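Putative type I restriction enzyme R protein (Bacteroides fragilis NCTC 9343, PDB 3EVY) is, as a C-terminal fragment, part of a putative HsdR subunit that is probably required for the ATP-dependent DNA cleavage of a type I restriction system. Local coordinates at residues 15-20 / 72-77; 22-27 / 54-59. All blocks are in the same frame, centred on the assembly; numbering follows the deposited sequence.

How the contacts relate
From the N terminus the chain runs up helix 12-30, passes the short helix 34-38, returns along helix 43-63, and then crosses a long loop to helix 78-91. Contact 2 closes the shorter loop, bringing 22-27 against 54-59 and so pairing the two longest helices near the centre of the modelled chain. Contact 1 closes a wider loop that encloses it, laying the linker 72-77 against 15-20 just before the last helix starts. Both draw on helix 12-30, and their centres are about 9 Å apart. They meet through Phe-20 and Leu-59, and through the CB atoms of Thr-75 and Ala-24, which lie 3.8 Å apart.

Contact 1 of 2, residues 15-20 / 72-77; sequences KLVERF and EDLTIE
A helix-to-linker contact in the small helical module of this HsdR C-terminal region brings Val-17 and Phe-20, a turn apart on helix 12-30, against Asp-73, Leu-74 and Thr-75, which lead from a short 3-10 turn toward helix 78-91. The linker is extended at Leu-74 and polyproline-like at Thr-75, and Leu-74 drops its side chain between the two helix residues. Its CD2 branch does most of the touching: it lies 3.9 Å from CD2 of Phe-20, while both methyls of Val-17 reach the same CD2 at a looser range. The other branch, CD1, sits over one face of the Phe-20 ring, displaced toward the rim, with the leucine side chain set roughly perpendicular to that of Phe-20. With CG anti to the backbone N (chi1 178°), Phe-20 leans out to the linker, and its ring edge meets a backbone carbonyl: CE2 is 3.4 Å from Thr-75 O, which lies in the ring plane. That oxygen also receives a weak hydrogen bond from Arg-60 NH2 on helix 43-63, and Phe-81 of the following helix packs on the same ring.

Polar bonds to helix 12-30 come from just outside the segment. Asn-21 grips the linker backbone twice, through OD1 to Thr-75 N and through ND2 to Asp-73 O, while the Asp-73 carboxylate bonds through OD2 to the hydroxyl of Tyr-13. Beside the Asn-21 bond, Val-17 CG1 rests 3.4 Å from Asp-73 O and 4.2 Å from Asp-73 CB.

Contact 2 of 2, residues 22-27 / 54-59; sequences EMAAEF and RAMLRL
Met-23 and Met-56 mesh at the middle of an antiparallel helix pair, where segments 22-27 of helix 12-30 and 54-59 of helix 43-63 have their short axes at 149° and 10.4 Å apart at closest approach. The two methionines lie side by side and head opposite ways, CG against CG at 3.7 Å. In Met-56 a bend at chi3 (-46°) swings the terminal methyl onto Phe-27. This is the tightly packed inner side: Met-56 CE stands 3.5 Å from the Phe-27 ring centroid, only 9° off the normal, a CH-pi contact with all six ring carbons near the methyl. The sulfur follows at a slant, giving a Met-aromatic contact, and also lies against Ala-24. Tyr-84 of helix 78-91 meets the Phe-27 ring edge-to-face, and Phe-81 packs on Met-56, so the last helix helps close this core.

Only at Ala-55, which is exposed, does the packing thin: its CB is 4.1 Å from Met-23 SD, and its carbonyl oxygen is not much nearer that sulfur. Past the sulfur, the tip of Met-23 returns to the packed side at buried Leu-59, where Met-23 CE and Leu-59 CD2 approach to 3.3 Å, tighter than usual for two carbons.

Contact 1 of 2, residues 15-20 / 72-77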
loop_
_atom_site.group_PDB
_atom_site.type_symbol
_atom_site.label_atom_id
_atom_site.label_comp_id
_atom_site.label_asym_id
_atom_site.label_seq_id
_atom_site.Cartn_x
_atom_site.Cartn_y
_atom_site.Cartn_z
ATOM N N LYS A 15 -16.032 -0.416 -5.011
ATOM C CA LYS A 15 -15.853 0.569 -3.916
ATOM C C LYS A 15 -14.491 0.464 -3.246
ATOM O O LYS A 15 -13.812 1.482 -3.058
ATOM C CB LYS A 15 -16.941 0.441 -2.825
ATOM C CG LYS A 15 -18.193 1.325 -3.031
ATOM C CD LYS A 15 -19.284 1.059 -1.971
ATOM C CE LYS A 15 -19.904 -0.329 -2.121
ATOM N NZ LYS A 15 -20.634 -0.820 -0.910
ATOM N N LEU A 16 -14.106 -0.735 -2.811
ATOM C CA LEU A 16 -12.830 -0.893 -2.126
ATOM C C LEU A 16 -11.607 -0.634 -3.064
ATOM O O LEU A 16 -10.540 -0.215 -2.592
ATOM C CB LEU A 16 -12.715 -2.288 -1.499
ATOM C CG LEU A 16 -13.724 -2.759 -0.428
ATOM C CD1 LEU A 16 -13.864 -4.367 -0.382
ATOM C CD2 LEU A 16 -13.314 -2.247 0.960
ATOM N N VAL A 17 -11.722 -1.015 -4.332
ATOM C CA VAL A 17 -10.646 -0.759 -5.308
ATOM C C VAL A 17 -10.431 0.736 -5.449
ATOM O O VAL A 17 -9.295 1.191 -5.454
ATOM C CB VAL A 17 -10.926 -1.410 -6.701
ATOM C CG1 VAL A 17 -10.016 -0.830 -7.827
ATOM C CG2 VAL A 17 -10.793 -2.924 -6.640
ATOM N N GLU A 18 -11.528 1.510 -5.500
ATOM C CA GLU A 18 -11.434 2.965 -5.603
ATOM C C GLU A 18 -10.753 3.590 -4.384
ATOM O O GLU A 18 -9.864 4.407 -4.531
ATOM C CB GLU A 18 -12.843 3.552 -5.759
ATOM C CG GLU A 18 -12.808 5.058 -5.883
ATOM C CD GLU A 18 -14.201 5.642 -6.014
ATOM O OE1 GLU A 18 -15.082 4.959 -6.610
ATOM O OE2 GLU A 18 -14.396 6.773 -5.491
ATOM N N ARG A 19 -11.178 3.214 -3.177
ATOM C CA ARG A 19 -10.484 3.559 -1.955
ATOM C C ARG A 19 -8.971 3.158 -1.979
ATOM O O ARG A 19 -8.118 3.918 -1.512
ATOM C CB ARG A 19 -11.087 2.844 -0.741
ATOM C CG ARG A 19 -12.245 3.564 -0.085
ATOM C CD ARG A 19 -13.049 2.645 0.883
ATOM N NE ARG A 19 -12.232 2.306 2.049
ATOM C CZ ARG A 19 -12.499 1.317 2.895
ATOM N NH1 ARG A 19 -13.592 0.578 2.737
ATOM N NH2 ARG A 19 -11.680 1.089 3.916
ATOM N N PHE A 20 -8.661 1.943 -2.418
ATOM C CA PHE A 20 -7.225 1.490 -2.384
ATOM C C PHE A 20 -6.398 2.411 -3.290
ATOM O O PHE A 20 -5.286 2.829 -2.926
ATOM C CB PHE A 20 -7.039 0.048 -2.897
ATOM C CG PHE A 20 -5.576 -0.364 -2.890
ATOM C CD1 PHE A 20 -4.989 -0.821 -1.734
ATOM C CD2 PHE A 20 -4.765 -0.090 -3.971
ATOM C CE1 PHE A 20 -3.628 -1.075 -1.691
ATOM C CE2 PHE A 20 -3.411 -0.383 -3.933
ATOM C CZ PHE A 20 -2.857 -0.869 -2.814
ATOM N N GLU A 72 -4.499 -6.142 -11.737
ATOM C CA GLU A 72 -4.418 -4.998 -12.674
ATOM C C GLU A 72 -5.346 -3.836 -12.290
ATOM O O GLU A 72 -5.206 -2.693 -12.785
ATOM C CB GLU A 72 -4.695 -5.460 -14.106
ATOM C CG GLU A 72 -3.543 -6.198 -14.711
ATOM C CD GLU A 72 -2.258 -5.331 -14.765
ATOM O OE1 GLU A 72 -1.314 -5.785 -14.049
ATOM O OE2 GLU A 72 -2.203 -4.215 -15.486
ATOM N N ASP A 73 -6.259 -4.112 -11.371
ATOM C CA ASP A 73 -7.266 -3.149 -10.997
ATOM C C ASP A 73 -6.624 -2.198 -10.003
ATOM O O ASP A 73 -7.206 -1.186 -9.686
ATOM C CB ASP A 73 -8.435 -3.843 -10.262
ATOM C CG ASP A 73 -9.374 -4.566 -11.192
ATOM O OD1 ASP A 73 -9.308 -4.295 -12.425
ATOM O OD2 ASP A 73 -10.190 -5.401 -10.667
ATOM N N LEU A 74 -5.442 -2.542 -9.490
ATOM C CA LEU A 74 -4.791 -1.794 -8.427
ATOM C C LEU A 74 -3.513 -1.049 -8.877
ATOM O O LEU A 74 -2.698 -1.609 -9.618
ATOM C CB LEU A 74 -4.346 -2.756 -7.314
ATOM C CG LEU A 74 -5.457 -3.614 -6.644
ATOM C CD1 LEU A 74 -4.838 -4.210 -5.409
ATOM C CD2 LEU A 74 -6.633 -2.672 -6.242
ATOM N N THR A 75 -3.341 0.176 -8.361
ATOM C CA THR A 75 -2.095 0.939 -8.468
ATOM C C THR A 75 -1.018 0.136 -7.689
ATOM O O THR A 75 -1.343 -0.506 -6.679
ATOM C CB THR A 75 -2.265 2.324 -7.808
ATOM O OG1 THR A 75 -3.319 3.020 -8.473
ATOM C CG2 THR A 75 -1.028 3.130 -7.882
ATOM N N ILE A 76 0.224 0.159 -8.170
ATOM C CA ILE A 76 1.347 -0.537 -7.566
ATOM C C ILE A 76 1.302 -1.976 -7.905
ATOM O O ILE A 76 0.336 -2.697 -7.529
ATOM C CB ILE A 76 1.440 -0.370 -5.977
ATOM C CG1 ILE A 76 1.243 1.096 -5.574
ATOM C CG2 ILE A 76 2.851 -0.827 -5.483
ATOM C CD1 ILE A 76 1.360 1.371 -4.028
ATOM N N GLU A 77 2.330 -2.432 -8.588
ATOM C CA GLU A 77 2.360 -3.820 -9.017
ATOM C C GLU A 77 2.560 -4.704 -7.778
ATOM O O GLU A 77 3.114 -4.241 -6.781
ATOM C CB GLU A 77 3.580 -4.007 -9.951
ATOM C CG GLU A 77 3.299 -3.529 -11.361
ATOM C CD GLU A 77 4.450 -3.811 -12.298
ATOM O OE1 GLU A 77 5.509 -4.267 -11.807
ATOM O OE2 GLU A 77 4.293 -3.557 -13.529
#

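Contact 2 of 2, residues 22-27 / 54-59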
loop_
_atom_site.group_PDB
_atom_site.type_symbol
_atom_site.label_atom_id
_atom_site.label_comp_id
_atom_site.label_asym_id
_atom_site.label_seq_id
_atom_site.Cartn_x
_atom_site.Cartn_y
_atom_site.Cartn_z
ATOM N N GLU A 22 -6.944 5.512 -4.329
ATOM C CA GLU A 22 -6.743 6.852 -3.752
ATOM C C GLU A 22 -5.712 6.843 -2.665
ATOM O O GLU A 22 -4.865 7.763 -2.586
ATOM C CB GLU A 22 -8.075 7.440 -3.244
ATOM C CG GLU A 22 -9.019 7.729 -4.384
ATOM C CD GLU A 22 -10.489 7.980 -3.922
ATOM O OE1 GLU A 22 -10.770 7.954 -2.677
ATOM O OE2 GLU A 22 -11.357 8.181 -4.828
ATOM N N MET A 23 -5.812 5.864 -1.771
ATOM C CA MET A 23 -4.816 5.646 -0.714
ATOM C C MET A 23 -3.429 5.454 -1.331
ATOM O O MET A 23 -2.466 6.014 -0.841
ATOM C CB MET A 23 -5.146 4.386 0.031
ATOM C CG MET A 23 -4.552 4.205 1.405
ATOM S SD MET A 23 -5.421 2.832 2.308
ATOM C CE MET A 23 -7.137 3.471 1.863
ATOM N N ALA A 24 -3.329 4.678 -2.408
ATOM C CA ALA A 24 -2.015 4.392 -2.998
ATOM C C ALA A 24 -1.350 5.652 -3.601
ATOM O O ALA A 24 -0.154 5.889 -3.441
ATOM C CB ALA A 24 -2.145 3.304 -4.106
ATOM N N ALA A 25 -2.124 6.441 -4.327
ATOM C CA ALA A 25 -1.567 7.620 -5.014
ATOM C C ALA A 25 -1.135 8.607 -3.969
ATOM O O ALA A 25 -0.173 9.356 -4.171
ATOM C CB ALA A 25 -2.605 8.249 -5.957
ATOM N N GLU A 26 -1.847 8.638 -2.845
ATOM C CA GLU A 26 -1.388 9.431 -1.732
ATOM C C GLU A 26 -0.139 8.858 -1.075
ATOM O O GLU A 26 0.819 9.582 -0.860
ATOM C CB GLU A 26 -2.486 9.626 -0.697
ATOM C CG GLU A 26 -3.581 10.619 -1.226
ATOM C CD GLU A 26 -5.006 10.240 -0.823
ATOM O OE1 GLU A 26 -5.223 9.748 0.322
ATOM O OE2 GLU A 26 -5.910 10.438 -1.669
ATOM N N PHE A 27 -0.149 7.565 -0.747
ATOM C CA PHE A 27 1.072 6.867 -0.273
ATOM C C PHE A 27 2.299 7.164 -1.179
ATOM O O PHE A 27 3.358 7.495 -0.688
ATOM C CB PHE A 27 0.832 5.354 -0.273
ATOM C CG PHE A 27 2.050 4.539 0.100
ATOM C CD1 PHE A 27 2.345 4.256 1.420
ATOM C CD2 PHE A 27 2.881 4.030 -0.885
ATOM C CE1 PHE A 27 3.511 3.483 1.762
ATOM C CE2 PHE A 27 3.996 3.269 -0.572
ATOM C CZ PHE A 27 4.322 3.004 0.749
ATOM N N ARG A 54 0.400 -0.214 6.628
ATOM C CA ARG A 54 -0.565 -1.197 7.261
ATOM C C ARG A 54 -1.973 -1.092 6.722
ATOM O O ARG A 54 -2.620 -2.088 6.417
ATOM C CB ARG A 54 -0.636 -1.073 8.793
ATOM C CG ARG A 54 -1.526 -2.198 9.431
ATOM C CD ARG A 54 -1.451 -2.164 10.937
ATOM N NE ARG A 54 -2.350 -3.196 11.444
ATOM C CZ ARG A 54 -2.723 -3.314 12.716
ATOM N NH1 ARG A 54 -2.256 -2.478 13.641
ATOM N NH2 ARG A 54 -3.546 -4.301 13.048
ATOM N N ALA A 55 -2.472 0.110 6.561
ATOM C CA ALA A 55 -3.818 0.327 6.018
ATOM C C ALA A 55 -3.966 -0.086 4.564
ATOM O O ALA A 55 -5.011 -0.576 4.147
ATOM C CB ALA A 55 -4.250 1.897 6.150
ATOM N N MET A 56 -2.972 0.237 3.745
ATOM C CA MET A 56 -2.963 -0.271 2.327
ATOM C C MET A 56 -2.884 -1.763 2.321
ATOM O O MET A 56 -3.589 -2.438 1.549
ATOM C CB MET A 56 -1.680 0.272 1.575
ATOM C CG MET A 56 -1.809 1.707 0.941
ATOM S SD MET A 56 -0.613 1.825 -0.435
ATOM C CE MET A 56 0.823 1.155 0.285
ATOM N N LEU A 57 -2.006 -2.331 3.159
ATOM C CA LEU A 57 -1.816 -3.781 3.158
ATOM C C LEU A 57 -3.206 -4.504 3.511
ATOM O O LEU A 57 -3.590 -5.502 2.893
ATOM C CB LEU A 57 -0.696 -4.222 4.142
ATOM C CG LEU A 57 -0.727 -5.755 4.421
ATOM C CD1 LEU A 57 -0.433 -6.631 3.093
ATOM C CD2 LEU A 57 0.281 -6.163 5.534
ATOM N N ARG A 58 -3.931 -3.970 4.478
ATOM C CA ARG A 58 -5.214 -4.574 4.928
ATOM C C ARG A 58 -6.269 -4.458 3.851
ATOM O O ARG A 58 -7.036 -5.424 3.601
ATOM C CB ARG A 58 -5.683 -3.909 6.235
ATOM C CG ARG A 58 -4.874 -4.348 7.458
ATOM C CD ARG A 58 -5.253 -3.634 8.755
ATOM N NE ARG A 58 -6.662 -3.876 9.099
ATOM C CZ ARG A 58 -7.106 -4.924 9.804
ATOM N NH1 ARG A 58 -6.265 -5.850 10.285
ATOM N NH2 ARG A 58 -8.420 -5.038 10.030
ATOM N N LEU A 59 -6.259 -3.335 3.131
ATOM C CA LEU A 59 -7.253 -3.091 2.120
ATOM C C LEU A 59 -6.914 -3.951 0.880
ATOM O O LEU A 59 -7.793 -4.521 0.201
ATOM C CB LEU A 59 -7.281 -1.593 1.776
ATOM C CG LEU A 59 -8.218 -1.021 0.728
ATOM C CD1 LEU A 59 -9.637 -1.599 0.880
ATOM C CD2 LEU A 59 -8.277 0.565 0.913
#